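Local coordinates for 2-oxoglutarate (2OG) and Fe(II)-dependent oxygenase superfamily protein (Arabidopsis thaliana, PDB 6KWA), which probably catalyses the irreversible, 2-oxoglutarate-dependent oxidation of the plant hormone indole-3-acetic acid to inactive 2-oxoindole-3-acetic acid, at residues S23-C28 and A189-S194; E43-V48 and D180-G185; G195-I200 and K227-C232. All blocks are in the same frame, centred on the assembly; numbering follows the deposited sequence.

Interactions 1 and 2 tie the N-terminal part of the chain to the double-stranded beta-helix. Interaction 1 joins the end of helix 12-25 to the turn after strand 187-190, and interaction 2 joins helix 38-51 to the loop between strands 175-179 and 187-190; their centres lie about 26 Å apart, with interaction 2 nested in the loop that interaction 1 closes. Interaction 3 comes later, within the four-stranded sheet near the surface, its centre about 11 Å from that of interaction 1 and about 20 Å from that of interaction 2. Interaction 1 reaches the same sheet, so the end of helix 12-25 is tied to the turn leaving an inner strand of the sheet carrying metal ligand H228.

Interaction 1: S23-C28 and A189-S194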
ATOM      1  N   SER A  23      -7.642   1.748 -12.576  1.00 32.92           N
ATOM      2  CA  SER A  23      -6.192   1.637 -12.520  1.00 37.75           C
ATOM      3  C   SER A  23      -5.482   2.304 -13.694  1.00 40.71           C
ATOM      4  O   SER A  23      -4.362   2.766 -13.564  1.00 39.08           O
ATOM      5  CB  SER A  23      -5.815   0.164 -12.490  1.00 36.91           C
ATOM      6  OG  SER A  23      -6.305  -0.461 -11.315  1.00 39.97           O
ATOM      7  N   GLU A  24      -6.158   2.400 -14.825  1.00 39.19           N
ATOM      8  CA  GLU A  24      -5.562   3.019 -16.003  1.00 40.91           C
ATOM      9  C   GLU A  24      -5.712   4.510 -15.979  1.00 44.66           C
ATOM     10  O   GLU A  24      -4.775   5.245 -16.341  1.00 44.59           O
ATOM     11  CB  GLU A  24      -6.207   2.473 -17.272  1.00 38.54           C
ATOM     12  CG  GLU A  24      -5.712   1.099 -17.666  1.00 42.19           C
ATOM     13  CD  GLU A  24      -6.463   0.493 -18.848  1.00 46.42           C
ATOM     14  OE1 GLU A  24      -7.384   1.142 -19.367  1.00 46.04           O
ATOM     15  OE2 GLU A  24      -6.106  -0.639 -19.268  1.00 44.58           O
ATOM     16  N   ARG A  25      -6.868   4.971 -15.505  1.00 41.92           N
ATOM     17  CA  ARG A  25      -7.176   6.392 -15.576  1.00 41.27           C
ATOM     18  C   ARG A  25      -6.690   7.160 -14.352  1.00 48.60           C
ATOM     19  O   ARG A  25      -6.186   8.267 -14.491  1.00 45.14           O
ATOM     20  CB  ARG A  25      -8.679   6.598 -15.755  1.00 46.49           C
ATOM     21  CG  ARG A  25      -9.132   8.044 -15.559  1.00 50.76           C
ATOM     22  CD  ARG A  25      -8.489   8.988 -16.567  1.00 50.31           C
ATOM     23  NE  ARG A  25      -8.950  10.358 -16.358  1.00 60.69           N
ATOM     24  CZ  ARG A  25      -8.246  11.306 -15.741  1.00 60.32           C
ATOM     25  NH1 ARG A  25      -7.032  11.039 -15.271  1.00 55.79           N
ATOM     26  NH2 ARG A  25      -8.753  12.526 -15.605  1.00 59.47           N
ATOM     27  N   TRP A  26      -6.837   6.574 -13.157  1.00 42.63           N
ATOM     28  CA  TRP A  26      -6.475   7.249 -11.908  1.00 39.52           C
ATOM     29  C   TRP A  26      -5.301   6.622 -11.157  1.00 44.13           C
ATOM     30  O   TRP A  26      -4.692   7.264 -10.310  1.00 41.49           O
ATOM     31  CB  TRP A  26      -7.671   7.261 -10.971  1.00 44.21           C
ATOM     32  CG  TRP A  26      -8.887   7.863 -11.569  1.00 50.40           C
ATOM     33  CD1 TRP A  26     -10.018   7.216 -11.966  1.00 48.32           C
ATOM     34  CD2 TRP A  26      -9.086   9.251 -11.864  1.00 51.98           C
ATOM     35  NE1 TRP A  26     -10.930   8.127 -12.471  1.00 53.80           N
ATOM     36  CE2 TRP A  26     -10.376   9.381 -12.418  1.00 55.52           C
ATOM     37  CE3 TRP A  26      -8.299  10.400 -11.704  1.00 58.05           C
ATOM     38  CZ2 TRP A  26     -10.900  10.617 -12.809  1.00 56.55           C
ATOM     39  CZ3 TRP A  26      -8.826  11.637 -12.092  1.00 56.18           C
ATOM     40  CH2 TRP A  26     -10.107  11.726 -12.646  1.00 56.96           C
ATOM     41  N   GLY A  27      -5.030   5.342 -11.404  1.00 41.19           N
ATOM     42  CA  GLY A  27      -3.945   4.662 -10.726  1.00 42.37           C
ATOM     43  C   GLY A  27      -4.236   4.324  -9.276  1.00 39.84           C
ATOM     44  O   GLY A  27      -3.358   3.886  -8.534  1.00 35.25           O
ATOM     45  N   CYS A  28      -5.491   4.483  -8.883  1.00 35.93           N
ATOM     46  CA  CYS A  28      -5.885   4.160  -7.530  1.00 42.19           C
ATOM     47  C   CYS A  28      -7.368   3.942  -7.450  1.00 39.82           C
ATOM     48  O   CYS A  28      -8.118   4.371  -8.327  1.00 40.85           O
ATOM     49  CB  CYS A  28      -5.466   5.291  -6.569  1.00 44.02           C
ATOM     50  SG  CYS A  28      -6.145   6.910  -7.039  1.00 49.40           S
ATOM     51  N   ALA A 189      -3.964  12.943  -4.404  1.00 54.73           N
ATOM     52  CA  ALA A 189      -3.341  12.361  -5.585  1.00 57.98           C
ATOM     53  C   ALA A 189      -3.495  13.264  -6.783  1.00 62.50           C
ATOM     54  O   ALA A 189      -4.509  13.952  -6.929  1.00 60.86           O
ATOM     55  CB  ALA A 189      -3.932  11.005  -5.896  1.00 50.07           C
ATOM     56  N   MET A 190      -2.503  13.228  -7.660  1.00 56.81           N
ATOM     57  CA  MET A 190      -2.544  14.041  -8.853  1.00 59.52           C
ATOM     58  C   MET A 190      -3.303  13.354  -9.975  1.00 60.79           C
ATOM     59  O   MET A 190      -3.060  12.185 -10.267  1.00 58.99           O
ATOM     60  CB  MET A 190      -1.131  14.367  -9.331  1.00 61.19           C
ATOM     61  CG  MET A 190      -1.109  15.375 -10.468  1.00 69.38           C
ATOM     62  SD  MET A 190       0.567  15.772 -10.992  1.00 71.79           S
ATOM     63  CE  MET A 190       1.114  16.658  -9.539  1.00 70.48           C
ATOM     64  N   ASP A 191      -4.258  14.077 -10.548  1.00 56.83           N
ATOM     65  CA  ASP A 191      -4.856  13.757 -11.840  1.00 61.27           C
ATOM     66  C   ASP A 191      -3.844  14.107 -12.929  1.00 67.07           C
ATOM     67  O   ASP A 191      -3.485  15.271 -13.092  1.00 63.86           O
ATOM     68  CB  ASP A 191      -6.160  14.540 -12.032  1.00 59.78           C
ATOM     69  CG  ASP A 191      -6.892  14.209 -13.341  1.00 64.03           C
ATOM     70  OD1 ASP A 191      -6.287  13.681 -14.303  1.00 60.35           O
ATOM     71  OD2 ASP A 191      -8.109  14.486 -13.402  1.00 65.15           O
ATOM     72  N   ASN A 192      -3.360  13.109 -13.657  1.00 65.39           N
ATOM     73  CA  ASN A 192      -2.372  13.359 -14.710  1.00 68.57           C
ATOM     74  C   ASN A 192      -2.897  14.123 -15.950  1.00 72.03           C
ATOM     75  O   ASN A 192      -2.104  14.509 -16.808  1.00 74.72           O
ATOM     76  CB  ASN A 192      -1.746  12.041 -15.163  1.00 67.79           C
ATOM     77  CG  ASN A 192      -0.678  11.551 -14.217  1.00 65.70           C
ATOM     78  OD1 ASN A 192      -0.122  12.322 -13.430  1.00 69.41           O
ATOM     79  ND2 ASN A 192      -0.375  10.264 -14.289  1.00 65.85           N
ATOM     80  N   SER A 193      -4.206  14.353 -16.054  1.00 66.75           N
ATOM     81  CA  SER A 193      -4.743  15.020 -17.239  1.00 68.99           C
ATOM     82  C   SER A 193      -5.010  16.490 -17.010  1.00 76.58           C
ATOM     83  O   SER A 193      -5.510  17.177 -17.899  1.00 83.65           O
ATOM     84  CB  SER A 193      -6.059  14.392 -17.679  1.00 65.28           C
ATOM     85  OG  SER A 193      -6.024  12.988 -17.589  1.00 80.06           O
ATOM     86  N   SER A 194      -4.696  16.974 -15.820  1.00 73.35           N
ATOM     87  CA  SER A 194      -4.936  18.368 -15.509  1.00 69.37           C
ATOM     88  C   SER A 194      -3.889  18.887 -14.555  1.00 69.70           C
ATOM     89  O   SER A 194      -3.627  20.087 -14.476  1.00 71.26           O
ATOM     90  CB  SER A 194      -6.320  18.519 -14.901  1.00 71.21           C
ATOM     91  OG  SER A 194      -6.338  17.843 -13.665  1.00 69.91           O
TER
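R25 and D191 form the ionic centre of this contact, a salt bridge in which the guanidinium meets the carboxylate end-on through both terminal nitrogens. R25 NH1 donates to D191 OD1 at 2.9 Å, while R25 NH2 reaches D191 OD2 at 3.0 Å and also donates to OD1. The fit is not coplanar: the two flat groups are turned 50° apart, so NH1 comes to OD1 from above the carboxylate plane, whereas NH2 approaches both oxygens on their syn sides. R25 gets there with CG anti to the backbone N (chi1 168°) and a bend at chi2, which carries the chain across the tryptophan beside it.

A hydrogen bond within the turn holds the acceptor. The backbone N of S193 donates to D191 OD1 at 2.8 Å, closing an Asx turn, so three N-H donors grip this one oxygen.

Packing completes the contact. S193 OG sits over one face of the R25 guanidinium, 3.2 Å from R25 NH1, too poorly angled for a hydrogen bond. W26 CH2 lies against the opposite face, and R25 CG rests over the indole near its rim. The six-membered ring turns its edge to the aspartate, with W26 CZ3 3.2 Å from D191 OD2 and ring and carboxylate planes 73° apart; a C-H edge facing a carboxylate oxygen is probably mildly favourable. F198 meets the same indole edge-to-face.

After W26 the chain leaves helical geometry at G27, whose phi is positive, and enters strand 28-32. An Asx turn following strand 187-190 thus presents its aspartate to the C-terminal end of helix 12-25, joining the N-terminal region to the double-stranded beta-helix of this 2-oxoglutarate oxygenase.

Interaction 2: E43-V48 and D180-G185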
ATOM      1  N   GLU A  43      -7.776  -4.096  15.363  1.00 47.77           N
ATOM      2  CA  GLU A  43      -6.780  -4.661  16.268  1.00 53.36           C
ATOM      3  C   GLU A  43      -5.375  -4.380  15.738  1.00 50.92           C
ATOM      4  O   GLU A  43      -4.406  -4.220  16.515  1.00 51.28           O
ATOM      5  CB  GLU A  43      -7.004  -6.177  16.459  1.00 50.00           C
ATOM      6  CG  GLU A  43      -8.115  -6.422  17.478  1.00 53.51           C
ATOM      7  CD  GLU A  43      -8.735  -7.788  17.393  1.00 55.99           C
ATOM      8  OE1 GLU A  43      -8.229  -8.652  16.642  1.00 58.38           O
ATOM      9  OE2 GLU A  43      -9.780  -7.980  18.044  1.00 62.29           O
ATOM     10  N   MET A  44      -5.240  -4.369  14.417  1.00 49.64           N
ATOM     11  CA  MET A  44      -3.944  -4.060  13.834  1.00 48.95           C
ATOM     12  C   MET A  44      -3.578  -2.610  14.127  1.00 47.91           C
ATOM     13  O   MET A  44      -2.444  -2.324  14.516  1.00 51.09           O
ATOM     14  CB  MET A  44      -3.922  -4.341  12.328  1.00 47.10           C
ATOM     15  CG  MET A  44      -2.544  -4.123  11.698  1.00 47.33           C
ATOM     16  SD  MET A  44      -1.317  -5.332  12.201  1.00 53.01           S
ATOM     17  CE  MET A  44       0.043  -4.291  12.697  1.00 57.51           C
ATOM     18  N   LYS A  45      -4.532  -1.701  13.995  1.00 45.22           N
ATOM     19  CA  LYS A  45      -4.225  -0.298  14.243  1.00 51.00           C
ATOM     20  C   LYS A  45      -3.850  -0.038  15.723  1.00 55.40           C
ATOM     21  O   LYS A  45      -2.969   0.780  16.011  1.00 52.69           O
ATOM     22  CB  LYS A  45      -5.392   0.592  13.833  1.00 45.54           C
ATOM     23  CG  LYS A  45      -5.048   2.059  13.910  1.00 53.76           C
ATOM     24  CD  LYS A  45      -6.258   2.952  13.724  1.00 60.33           C
ATOM     25  CE  LYS A  45      -5.885   4.415  13.904  1.00 59.94           C
ATOM     26  NZ  LYS A  45      -7.109   5.266  14.021  1.00 67.42           N
ATOM     27  N   LYS A  46      -4.495  -0.738  16.655  1.00 50.74           N
ATOM     28  CA  LYS A  46      -4.159  -0.574  18.062  1.00 49.09           C
ATOM     29  C   LYS A  46      -2.751  -1.115  18.315  1.00 49.51           C
ATOM     30  O   LYS A  46      -1.967  -0.513  19.048  1.00 51.00           O
ATOM     31  CB  LYS A  46      -5.153  -1.321  18.954  1.00 52.63           C
ATOM     32  CG  LYS A  46      -6.598  -0.837  18.920  1.00 58.52           C
ATOM     33  CD  LYS A  46      -7.413  -1.672  19.932  1.00 67.82           C
ATOM     34  CE  LYS A  46      -8.848  -1.193  20.072  1.00 64.77           C
ATOM     35  NZ  LYS A  46      -9.603  -1.604  18.845  1.00 66.10           N
ATOM     36  N   THR A  47      -2.441  -2.262  17.715  1.00 43.38           N
ATOM     37  CA  THR A  47      -1.103  -2.853  17.840  1.00 47.81           C
ATOM     38  C   THR A  47      -0.065  -1.838  17.338  1.00 52.00           C
ATOM     39  O   THR A  47       0.980  -1.678  17.946  1.00 48.24           O
ATOM     40  CB  THR A  47      -0.989  -4.170  17.057  1.00 46.16           C
ATOM     41  OG1 THR A  47      -1.919  -5.111  17.585  1.00 51.96           O
ATOM     42  CG2 THR A  47       0.409  -4.782  17.127  1.00 48.54           C
ATOM     43  N   VAL A  48      -0.381  -1.165  16.227  1.00 47.40           N
ATOM     44  CA  VAL A  48       0.510  -0.189  15.609  1.00 50.52           C
ATOM     45  C   VAL A  48       0.799   1.006  16.516  1.00 51.01           C
ATOM     46  O   VAL A  48       1.941   1.443  16.651  1.00 46.34           O
ATOM     47  CB  VAL A  48      -0.076   0.356  14.284  1.00 49.38           C
ATOM     48  CG1 VAL A  48       0.628   1.663  13.882  1.00 43.84           C
ATOM     49  CG2 VAL A  48       0.027  -0.702  13.160  1.00 45.10           C
ATOM     50  N   ASP A 180      -5.826   3.488   6.008  1.00 46.93           N
ATOM     51  CA  ASP A 180      -5.460   4.845   6.367  1.00 51.08           C
ATOM     52  C   ASP A 180      -6.112   5.148   7.729  1.00 54.28           C
ATOM     53  O   ASP A 180      -6.878   4.348   8.219  1.00 55.53           O
ATOM     54  CB  ASP A 180      -5.924   5.821   5.292  1.00 51.86           C
ATOM     55  CG  ASP A 180      -5.226   7.161   5.380  1.00 59.95           C
ATOM     56  OD1 ASP A 180      -4.442   7.352   6.324  1.00 63.38           O
ATOM     57  OD2 ASP A 180      -5.490   8.045   4.530  1.00 61.44           O
ATOM     58  N   ASP A 181      -5.785   6.272   8.360  1.00 59.48           N
ATOM     59  CA  ASP A 181      -6.365   6.596   9.667  1.00 61.92           C
ATOM     60  C   ASP A 181      -7.757   7.232   9.503  1.00 65.38           C
ATOM     61  O   ASP A 181      -7.856   8.375   9.038  1.00 67.15           O
ATOM     62  CB  ASP A 181      -5.437   7.533  10.445  1.00 64.25           C
ATOM     63  CG  ASP A 181      -5.779   7.603  11.929  1.00 69.02           C
ATOM     64  OD1 ASP A 181      -6.906   7.208  12.318  1.00 70.30           O
ATOM     65  OD2 ASP A 181      -4.884   7.996  12.717  1.00 65.02           O
ATOM     66  N   GLU A 182      -8.817   6.511   9.881  1.00 67.37           N
ATOM     67  CA  GLU A 182     -10.203   6.987   9.680  1.00 70.08           C
ATOM     68  C   GLU A 182     -10.469   8.349  10.324  1.00 72.75           C
ATOM     69  O   GLU A 182     -11.363   9.083   9.900  1.00 70.38           O
ATOM     70  CB  GLU A 182     -11.228   5.965  10.203  1.00 70.00           C
ATOM     71  CG  GLU A 182     -11.210   5.696  11.713  1.00 72.05           C
ATOM     72  CD  GLU A 182     -10.065   4.791  12.150  1.00 78.88           C
ATOM     73  OE1 GLU A 182      -8.959   4.899  11.569  1.00 73.77           O
ATOM     74  OE2 GLU A 182     -10.280   3.944  13.054  1.00 77.14           O
ATOM     75  N   ASN A 183      -9.683   8.682  11.342  1.00 72.00           N
ATOM     76  CA  ASN A 183      -9.905   9.890  12.124  1.00 73.18           C
ATOM     77  C   ASN A 183      -9.177  11.132  11.612  1.00 78.49           C
ATOM     78  O   ASN A 183      -9.423  12.238  12.099  1.00 83.36           O
ATOM     79  CB  ASN A 183      -9.498   9.632  13.578  1.00 74.86           C
ATOM     80  CG  ASN A 183     -10.302   8.511  14.212  1.00 76.08           C
ATOM     81  OD1 ASN A 183     -11.525   8.467  14.072  1.00 79.97           O
ATOM     82  ND2 ASN A 183      -9.619   7.583  14.887  1.00 72.21           N
ATOM     83  N   VAL A 184      -8.302  10.973  10.621  1.00 74.18           N
ATOM     84  CA  VAL A 184      -7.496  12.108  10.165  1.00 74.29           C
ATOM     85  C   VAL A 184      -7.515  12.294   8.646  1.00 74.82           C
ATOM     86  O   VAL A 184      -8.117  13.243   8.140  1.00 73.89           O
ATOM     87  CB  VAL A 184      -6.021  11.962  10.611  1.00 71.39           C
ATOM     88  CG1 VAL A 184      -5.283  13.262  10.408  1.00 74.70           C
ATOM     89  CG2 VAL A 184      -5.926  11.519  12.073  1.00 73.64           C
ATOM     90  N   GLY A 185      -6.860  11.390   7.922  1.00 76.40           N
ATOM     91  CA  GLY A 185      -6.842  11.452   6.464  1.00 76.82           C
ATOM     92  C   GLY A 185      -6.119  12.667   5.896  1.00 81.31           C
ATOM     93  O   GLY A 185      -5.397  13.368   6.606  1.00 81.51           O
TER
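K45 on helix 38-51 faces D181 in an irregular loop, their CA atoms 8.5 Å apart, and a lysine side chain spans the distance between the backbones. The loop holds an Asx turn, D181 OD1 accepting from N183 N, and links strands 175-179 and 187-190 of the double-stranded beta-helix. K45 CG stands anti to the backbone N (chi1 -173°), and the rest of the chain is fully extended, carrying the ammonium between two carboxylates in a salt-bridge network. The lysine crosses D181 at about a right angle but meets E182 from the opposite direction, and NZ approaches each acceptor oxygen from above its carboxylate plane. With E182 CG tucked between its own N and C (chi1 64°) and the chain bent at chi2, OE1 comes to 3.2 Å from D181 OD1; the shared ammonium probably offsets the repulsion between these two acceptors.

D181 also reaches strand 237-245: its OD2 accepts from the backbone N of Y239, and its side chain touches R238, a 2-oxoglutarate-binding residue. K45 NZ lies 2.6 Å from D181 OD1 and 3.1 Å from E182 OE1, while N183 N, at 3.3 Å, reaches D181 OD1 from the face opposite the lysine.

Interaction 3: G195-I200 and K227-C232; sequences GTFFPI and KHRVQC. With MG (magnesium ion), chain D.
F197 and R229 meet face to face in a cation-pi stack. The guanidinium lies nearly flat on the phenyl ring, with planes 26° apart and centres separated by 3.5 Å. R229 NH2 sits over the middle of the ring, 3.2 Å from F197 CD2, while R229 NE passes above F197 CE1 at the same distance. The central carbon is also well over the face: R229 CZ is 3.6 Å from the ring centroid and 16° off the ring normal.

The torsions of R229 explain this overlap. Its CG lies between the backbone N and the carbonyl carbon (chi1 43°), and from there the chain runs extended to NE, crossing the phenylalanine side chain at about a right angle. An alanine in place of F197 would remove the ring face and is likely to cost the guanidinium its cation-pi partner, making it freer to turn. A weak, long ion pair from NH2 to E188 gives the arginine a second partner.

One residue earlier, H228 binds the magnesium ion through NE2 at 2.1 Å, together with H169 and D171. This is the two-histidine, one-carboxylate facial triad of the oxygenase family, with magnesium in the site where iron(II) is expected to act. H228 ND1 is hydrogen-bonded to the V226 carbonyl oxygen, which helps fix the rotation of the imidazole.

Around the stack, L168 packs against both F197 and R229, and M190 touches F197. Strand 187-190 runs between strands 197-200 and 228-231, paired with each by backbone hydrogen bonds, so the stack bridges two non-adjacent strands across it, and strand 164-169 flanks 228-231 on its other side.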
ATOM      1  N   GLY A 195      -3.275  17.965 -13.828  1.00 68.65           N
ATOM      2  CA  GLY A 195      -2.358  18.344 -12.778  1.00 64.45           C
ATOM      3  C   GLY A 195      -3.111  18.726 -11.513  1.00 62.89           C
ATOM      4  O   GLY A 195      -2.484  18.941 -10.477  1.00 70.42           O
ATOM      5  N   THR A 196      -4.441  18.800 -11.569  1.00 62.97           N
ATOM      6  CA  THR A 196      -5.203  19.096 -10.353  1.00 65.29           C
ATOM      7  C   THR A 196      -5.174  17.905  -9.387  1.00 70.64           C
ATOM      8  O   THR A 196      -4.988  16.748  -9.796  1.00 67.29           O
ATOM      9  CB  THR A 196      -6.683  19.472 -10.634  1.00 65.71           C
ATOM     10  OG1 THR A 196      -7.270  19.993  -9.436  1.00 76.08           O
ATOM     11  CG2 THR A 196      -7.504  18.271 -11.054  1.00 68.56           C
ATOM     12  N   PHE A 197      -5.359  18.207  -8.105  1.00 67.72           N
ATOM     13  CA  PHE A 197      -5.355  17.210  -7.041  1.00 70.83           C
ATOM     14  C   PHE A 197      -6.745  16.864  -6.569  1.00 68.31           C
ATOM     15  O   PHE A 197      -7.614  17.731  -6.500  1.00 69.51           O
ATOM     16  CB  PHE A 197      -4.550  17.703  -5.844  1.00 68.10           C
ATOM     17  CG  PHE A 197      -3.087  17.599  -6.037  1.00 70.33           C
ATOM     18  CD1 PHE A 197      -2.411  16.465  -5.627  1.00 69.85           C
ATOM     19  CD2 PHE A 197      -2.387  18.614  -6.656  1.00 69.67           C
ATOM     20  CE1 PHE A 197      -1.052  16.356  -5.812  1.00 71.89           C
ATOM     21  CE2 PHE A 197      -1.024  18.515  -6.845  1.00 72.79           C
ATOM     22  CZ  PHE A 197      -0.353  17.388  -6.422  1.00 72.71           C
ATOM     23  N   PHE A 198      -6.950  15.589  -6.250  1.00 63.75           N
ATOM     24  CA  PHE A 198      -8.193  15.153  -5.639  1.00 53.34           C
ATOM     25  C   PHE A 198      -7.827  14.415  -4.344  1.00 59.43           C
ATOM     26  O   PHE A 198      -6.704  13.909  -4.218  1.00 60.84           O
ATOM     27  CB  PHE A 198      -9.006  14.286  -6.602  1.00 58.44           C
ATOM     28  CG  PHE A 198      -8.296  13.046  -7.056  1.00 59.67           C
ATOM     29  CD1 PHE A 198      -8.477  11.847  -6.381  1.00 56.85           C
ATOM     30  CD2 PHE A 198      -7.461  13.074  -8.163  1.00 58.91           C
ATOM     31  CE1 PHE A 198      -7.826  10.689  -6.807  1.00 59.34           C
ATOM     32  CE2 PHE A 198      -6.812  11.938  -8.596  1.00 57.22           C
ATOM     33  CZ  PHE A 198      -6.986  10.738  -7.913  1.00 54.88           C
ATOM     34  N   PRO A 199      -8.726  14.440  -3.341  1.00 51.93           N
ATOM     35  CA  PRO A 199      -8.470  13.821  -2.035  1.00 56.91           C
ATOM     36  C   PRO A 199      -8.811  12.334  -1.997  1.00 51.36           C
ATOM     37  O   PRO A 199      -9.692  11.895  -2.722  1.00 51.80           O
ATOM     38  CB  PRO A 199      -9.402  14.596  -1.100  1.00 56.46           C
ATOM     39  CG  PRO A 199     -10.585  14.905  -1.966  1.00 56.01           C
ATOM     40  CD  PRO A 199     -10.044  15.102  -3.377  1.00 52.57           C
ATOM     41  N   ILE A 200      -8.107  11.572  -1.167  1.00 54.25           N
ATOM     42  CA  ILE A 200      -8.494  10.201  -0.891  1.00 50.33           C
ATOM     43  C   ILE A 200      -8.841  10.139   0.605  1.00 54.66           C
ATOM     44  O   ILE A 200      -7.997   9.839   1.450  1.00 52.52           O
ATOM     45  CB  ILE A 200      -7.374   9.220  -1.273  1.00 54.19           C
ATOM     46  CG1 ILE A 200      -6.984   9.425  -2.746  1.00 52.41           C
ATOM     47  CG2 ILE A 200      -7.796   7.761  -1.001  1.00 47.88           C
ATOM     48  CD1 ILE A 200      -5.838   8.566  -3.203  1.00 43.45           C
ATOM     49  N   LYS A 227       0.630   9.586  -8.626  1.00 50.44           N
ATOM     50  CA  LYS A 227       1.392  10.513  -7.812  1.00 56.47           C
ATOM     51  C   LYS A 227       0.532  10.924  -6.640  1.00 54.09           C
ATOM     52  O   LYS A 227      -0.584  11.416  -6.816  1.00 56.50           O
ATOM     53  CB  LYS A 227       1.819  11.761  -8.600  1.00 57.02           C
ATOM     54  CG  LYS A 227       2.676  11.529  -9.845  1.00 56.89           C
ATOM     55  CD  LYS A 227       2.997  12.889 -10.495  1.00 61.11           C
ATOM     56  CE  LYS A 227       3.916  12.788 -11.700  1.00 63.22           C
ATOM     57  NZ  LYS A 227       3.205  12.197 -12.883  1.00 64.96           N
ATOM     58  N   HIS A 228       1.053  10.753  -5.441  1.00 50.69           N
ATOM     59  CA  HIS A 228       0.254  11.082  -4.278  1.00 58.80           C
ATOM     60  C   HIS A 228       1.076  11.699  -3.146  1.00 59.89           C
ATOM     61  O   HIS A 228       2.307  11.585  -3.099  1.00 58.69           O
ATOM     62  CB  HIS A 228      -0.486   9.820  -3.779  1.00 53.86           C
ATOM     63  CG  HIS A 228       0.408   8.659  -3.483  1.00 56.20           C
ATOM     64  ND1 HIS A 228       0.992   7.899  -4.475  1.00 55.99           N
ATOM     65  CD2 HIS A 228       0.787   8.100  -2.308  1.00 61.05           C
ATOM     66  CE1 HIS A 228       1.711   6.936  -3.922  1.00 54.65           C
ATOM     67  NE2 HIS A 228       1.602   7.035  -2.610  1.00 59.37           N
ATOM     68  N   ARG A 229       0.368  12.329  -2.220  1.00 60.57           N
ATOM     69  CA  ARG A 229       1.000  12.930  -1.052  1.00 74.59           C
ATOM     70  C   ARG A 229      -0.043  13.026   0.047  1.00 77.49           C
ATOM     71  O   ARG A 229      -1.249  12.971  -0.223  1.00 73.96           O
ATOM     72  CB  ARG A 229       1.525  14.330  -1.351  1.00 68.93           C
ATOM     73  CG  ARG A 229       0.522  15.110  -2.146  1.00 69.86           C
ATOM     74  CD  ARG A 229       0.837  16.576  -2.249  1.00 76.23           C
ATOM     75  NE  ARG A 229      -0.314  17.294  -2.791  1.00 74.40           N
ATOM     76  CZ  ARG A 229      -0.287  18.567  -3.161  1.00 80.42           C
ATOM     77  NH1 ARG A 229       0.842  19.253  -3.056  1.00 83.00           N
ATOM     78  NH2 ARG A 229      -1.377  19.147  -3.650  1.00 75.19           N
ATOM     79  N   VAL A 230       0.422  13.205   1.276  1.00 82.93           N
ATOM     80  CA  VAL A 230      -0.477  13.425   2.393  1.00 83.43           C
ATOM     81  C   VAL A 230      -0.331  14.873   2.861  1.00 85.23           C
ATOM     82  O   VAL A 230       0.772  15.367   3.098  1.00 85.73           O
ATOM     83  CB  VAL A 230      -0.224  12.440   3.547  1.00 80.99           C
ATOM     84  CG1 VAL A 230       1.244  12.438   3.945  1.00 85.18           C
ATOM     85  CG2 VAL A 230      -1.111  12.789   4.735  1.00 83.64           C
ATOM     86  N   GLN A 231      -1.461  15.562   2.923  1.00 85.80           N
ATOM     87  CA  GLN A 231      -1.508  16.949   3.352  1.00 86.28           C
ATOM     88  C   GLN A 231      -1.918  17.060   4.811  1.00 86.69           C
ATOM     89  O   GLN A 231      -2.784  16.322   5.279  1.00 89.16           O
ATOM     90  CB  GLN A 231      -2.486  17.727   2.491  1.00 88.04           C
ATOM     91  CG  GLN A 231      -1.844  18.651   1.510  1.00 89.23           C
ATOM     92  CD  GLN A 231      -2.816  19.698   1.063  1.00 87.54           C
ATOM     93  OE1 GLN A 231      -4.029  19.524   1.200  1.00 85.59           O
ATOM     94  NE2 GLN A 231      -2.302  20.798   0.527  1.00 94.14           N
ATOM     95  N   CYS A 232      -1.305  17.987   5.533  1.00 85.86           N
ATOM     96  CA  CYS A 232      -1.700  18.208   6.916  1.00 86.56           C
ATOM     97  C   CYS A 232      -2.951  19.078   7.017  1.00 86.27           C
ATOM     98  O   CYS A 232      -2.968  20.195   6.514  1.00 91.20           O
ATOM     99  CB  CYS A 232      -0.560  18.854   7.697  1.00 81.66           C
ATOM    100  SG  CYS A 232      -1.087  19.431   9.305  1.00 86.53           S
TER
HETATM  101 MG    MG D 301       2.762   6.216  -1.076  1.00 65.62          MG